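Local coordinates for sulfur carrier protein CysO (Mycobacterium tuberculosis, PDB 3DWG), which probably serves, as its C-terminal thiocarboxylate, as the sulfur donor for CysM-dependent cysteine biosynthesis, at residues F58-N64 and D82-P88. Numbering follows the deposited sequence.
Sequences FVNIYVN and DSVTILP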
loop_
_atom_site.group_PDB
_atom_site.type_symbol
_atom_site.label_atom_id
_atom_site.label_comp_id
_atom_site.label_asym_id
_atom_site.label_seq_id
_atom_site.Cartn_x
_atom_site.Cartn_y
_atom_site.Cartn_z
ATOM N N PHE C 58 30.679 6.915 7.254
ATOM C CA PHE C 58 29.501 6.365 7.947
ATOM C C PHE C 58 28.845 7.371 8.879
ATOM O O PHE C 58 28.084 7.004 9.746
ATOM C CB PHE C 58 29.803 5.090 8.763
ATOM C CG PHE C 58 30.183 3.923 7.935
ATOM C CD1 PHE C 58 29.634 3.745 6.658
ATOM C CD2 PHE C 58 31.117 3.018 8.413
ATOM C CE1 PHE C 58 30.022 2.637 5.863
ATOM C CE2 PHE C 58 31.489 1.922 7.620
ATOM C CZ PHE C 58 30.944 1.749 6.370
ATOM N N VAL C 59 29.141 8.640 8.700
ATOM C CA VAL C 59 28.425 9.680 9.448
ATOM C C VAL C 59 27.605 10.474 8.468
ATOM O O VAL C 59 28.094 10.861 7.392
ATOM C CB VAL C 59 29.421 10.595 10.226
ATOM C CG1 VAL C 59 28.683 11.683 11.009
ATOM C CG2 VAL C 59 30.207 9.788 11.245
ATOM N N ASN C 60 26.356 10.748 8.839
ATOM C CA ASN C 60 25.470 11.621 8.085
ATOM C C ASN C 60 25.106 12.807 8.927
ATOM O O ASN C 60 24.837 12.679 10.126
ATOM C CB ASN C 60 24.180 10.865 7.676
ATOM C CG ASN C 60 24.454 9.786 6.658
ATOM O OD1 ASN C 60 25.273 9.965 5.714
ATOM N ND2 ASN C 60 23.789 8.617 6.833
ATOM N N ILE C 61 25.167 13.986 8.322
ATOM C CA ILE C 61 24.750 15.195 9.019
ATOM C C ILE C 61 23.757 15.997 8.202
ATOM O O ILE C 61 23.895 16.165 6.985
ATOM C CB ILE C 61 25.983 16.086 9.401
ATOM C CG1 ILE C 61 26.989 15.199 10.149
ATOM C CG2 ILE C 61 25.510 17.280 10.244
ATOM C CD1 ILE C 61 28.263 15.932 10.768
ATOM N N TYR C 62 22.726 16.507 8.892
ATOM C CA TYR C 62 21.649 17.247 8.265
ATOM C C TYR C 62 21.454 18.605 8.965
ATOM O O TYR C 62 21.576 18.688 10.168
ATOM C CB TYR C 62 20.342 16.425 8.348
ATOM C CG TYR C 62 20.473 14.990 7.893
ATOM C CD1 TYR C 62 20.940 14.025 8.763
ATOM C CD2 TYR C 62 20.134 14.611 6.597
ATOM C CE1 TYR C 62 21.109 12.745 8.366
ATOM C CE2 TYR C 62 20.300 13.277 6.173
ATOM C CZ TYR C 62 20.750 12.371 7.089
ATOM O OH TYR C 62 20.954 11.030 6.799
ATOM N N VAL C 63 21.255 19.641 8.164
ATOM C CA VAL C 63 20.951 20.983 8.691
ATOM C C VAL C 63 19.511 21.213 8.262
ATOM O O VAL C 63 19.219 21.171 7.055
ATOM C CB VAL C 63 21.901 22.069 8.058
ATOM C CG1 VAL C 63 21.391 23.464 8.437
ATOM C CG2 VAL C 63 23.337 21.855 8.525
ATOM N N ASN C 64 18.627 21.477 9.235
ATOM C CA ASN C 64 17.160 21.581 8.973
ATOM C C ASN C 64 16.650 20.459 8.030
ATOM O O ASN C 64 15.952 20.693 7.034
ATOM C CB ASN C 64 16.755 22.923 8.427
ATOM C CG ASN C 64 17.076 24.030 9.385
ATOM O OD1 ASN C 64 17.022 23.847 10.602
ATOM N ND2 ASN C 64 17.464 25.177 8.836
ATOM N N ASP C 82 18.656 27.156 13.685
ATOM C CA ASP C 82 18.695 25.913 12.882
ATOM C C ASP C 82 18.894 24.690 13.771
ATOM O O ASP C 82 19.372 24.800 14.905
ATOM C CB ASP C 82 19.816 25.930 11.840
ATOM C CG ASP C 82 19.546 26.824 10.670
ATOM O OD1 ASP C 82 18.445 27.377 10.481
ATOM O OD2 ASP C 82 20.477 26.919 9.851
ATOM N N SER C 83 18.481 23.522 13.257
ATOM C CA SER C 83 18.722 22.233 13.902
ATOM C C SER C 83 19.800 21.551 13.087
ATOM O O SER C 83 19.791 21.612 11.835
ATOM C CB SER C 83 17.490 21.325 13.777
ATOM O OG SER C 83 17.227 21.042 12.391
ATOM N N VAL C 84 20.684 20.905 13.805
ATOM C CA VAL C 84 21.684 20.060 13.191
ATOM C C VAL C 84 21.529 18.637 13.742
ATOM O O VAL C 84 21.454 18.442 14.980
ATOM C CB VAL C 84 23.160 20.571 13.471
ATOM C CG1 VAL C 84 24.149 19.573 12.956
ATOM C CG2 VAL C 84 23.347 21.948 12.810
ATOM N N THR C 85 21.435 17.640 12.835
ATOM C CA THR C 85 21.212 16.242 13.246
ATOM C C THR C 85 22.390 15.376 12.806
ATOM O O THR C 85 22.736 15.384 11.627
ATOM C CB THR C 85 19.931 15.724 12.554
ATOM O OG1 THR C 85 18.844 16.622 12.831
ATOM C CG2 THR C 85 19.612 14.267 13.018
ATOM N N ILE C 86 22.992 14.640 13.717
ATOM C CA ILE C 86 24.093 13.762 13.404
ATOM C C ILE C 86 23.640 12.307 13.583
ATOM O O ILE C 86 23.130 11.966 14.655
ATOM C CB ILE C 86 25.308 14.057 14.395
ATOM C CG1 ILE C 86 25.694 15.538 14.229
ATOM C CG2 ILE C 86 26.446 13.131 14.146
ATOM C CD1 ILE C 86 26.793 15.919 15.216
ATOM N N LEU C 87 23.856 11.486 12.571
ATOM C CA LEU C 87 23.404 10.061 12.680
ATOM C C LEU C 87 24.455 9.157 12.022
ATOM O O LEU C 87 25.015 9.524 10.974
ATOM C CB LEU C 87 22.092 9.873 11.895
ATOM C CG LEU C 87 20.870 10.562 12.459
ATOM C CD1 LEU C 87 19.710 10.534 11.502
ATOM C CD2 LEU C 87 20.498 9.883 13.816
ATOM N N PRO C 88 24.723 7.987 12.601
ATOM C CA PRO C 88 25.545 6.993 11.908
ATOM C C PRO C 88 24.734 6.383 10.756
ATOM O O PRO C 88 23.491 6.440 10.756
ATOM C CB PRO C 88 25.756 5.861 12.959
ATOM C CG PRO C 88 24.662 6.003 13.843
ATOM C CD PRO C 88 24.128 7.444 13.848
HETATM O O HOH W 1 21.948 7.438 8.762
#
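Phe58 O receives a CA-H...O contact from Pro88 CA, and next to it Val59 lies side by side with Ile86, Val59 CG1 4.1 Å from Ile86 CG2. Asn60 and Leu87 form a hydrogen-bonded antiparallel pair: Asn60 N reaches Leu87 O at 2.8 Å, and Leu87 N returns a bond to Asn60 O. A water accepts from Asn60 ND2 and can donate to Pro88 O, bridging the amide to the C-terminal end of strand 83-88. In Ile61, chi1 of -52° sets CG1 beside the backbone N and turns CG2 toward Val84 CG1 at 3.8 Å. Strands 59-63 and 83-88 run antiparallel, their axes 167° apart, within the mixed sheet of the ubiquitin-like beta-grasp fold of the ThiS family; 83-88 is flanked on its other side by strand 3-6, parallel to it. Val59, Ile61, Val63, Val84, Ile86 and Pro88 share one face, where Leu46 of helix 42-46 packs on Val59 and Ile86; Asn60, Tyr62, Thr85 and Leu87 point to the opposite one. There Tyr62, besides its two backbone bonds with Thr85, brings its ring edge to Thr85 O (CD1 at 3.6 Å), and CE1 meets Leu87 CD1 at 4.1 Å; the hydroxyl is hydrogen-bonded to an acidic side chain of another protein's chain. Val63 CG1 lies 3.8 Å from Asp82 OD2, which accepts a hydrogen bond from Ala79 N. Past the end of strand 59-63, Asn64 N still donates to Ser83 O, while its side-chain OD1 accepts from Ser83 N at 3.0 Å. Its ND2 gives a nearly straight bond (174°) to Asp82 OD1 at 2.9 Å, arriving from above the carboxylate plane.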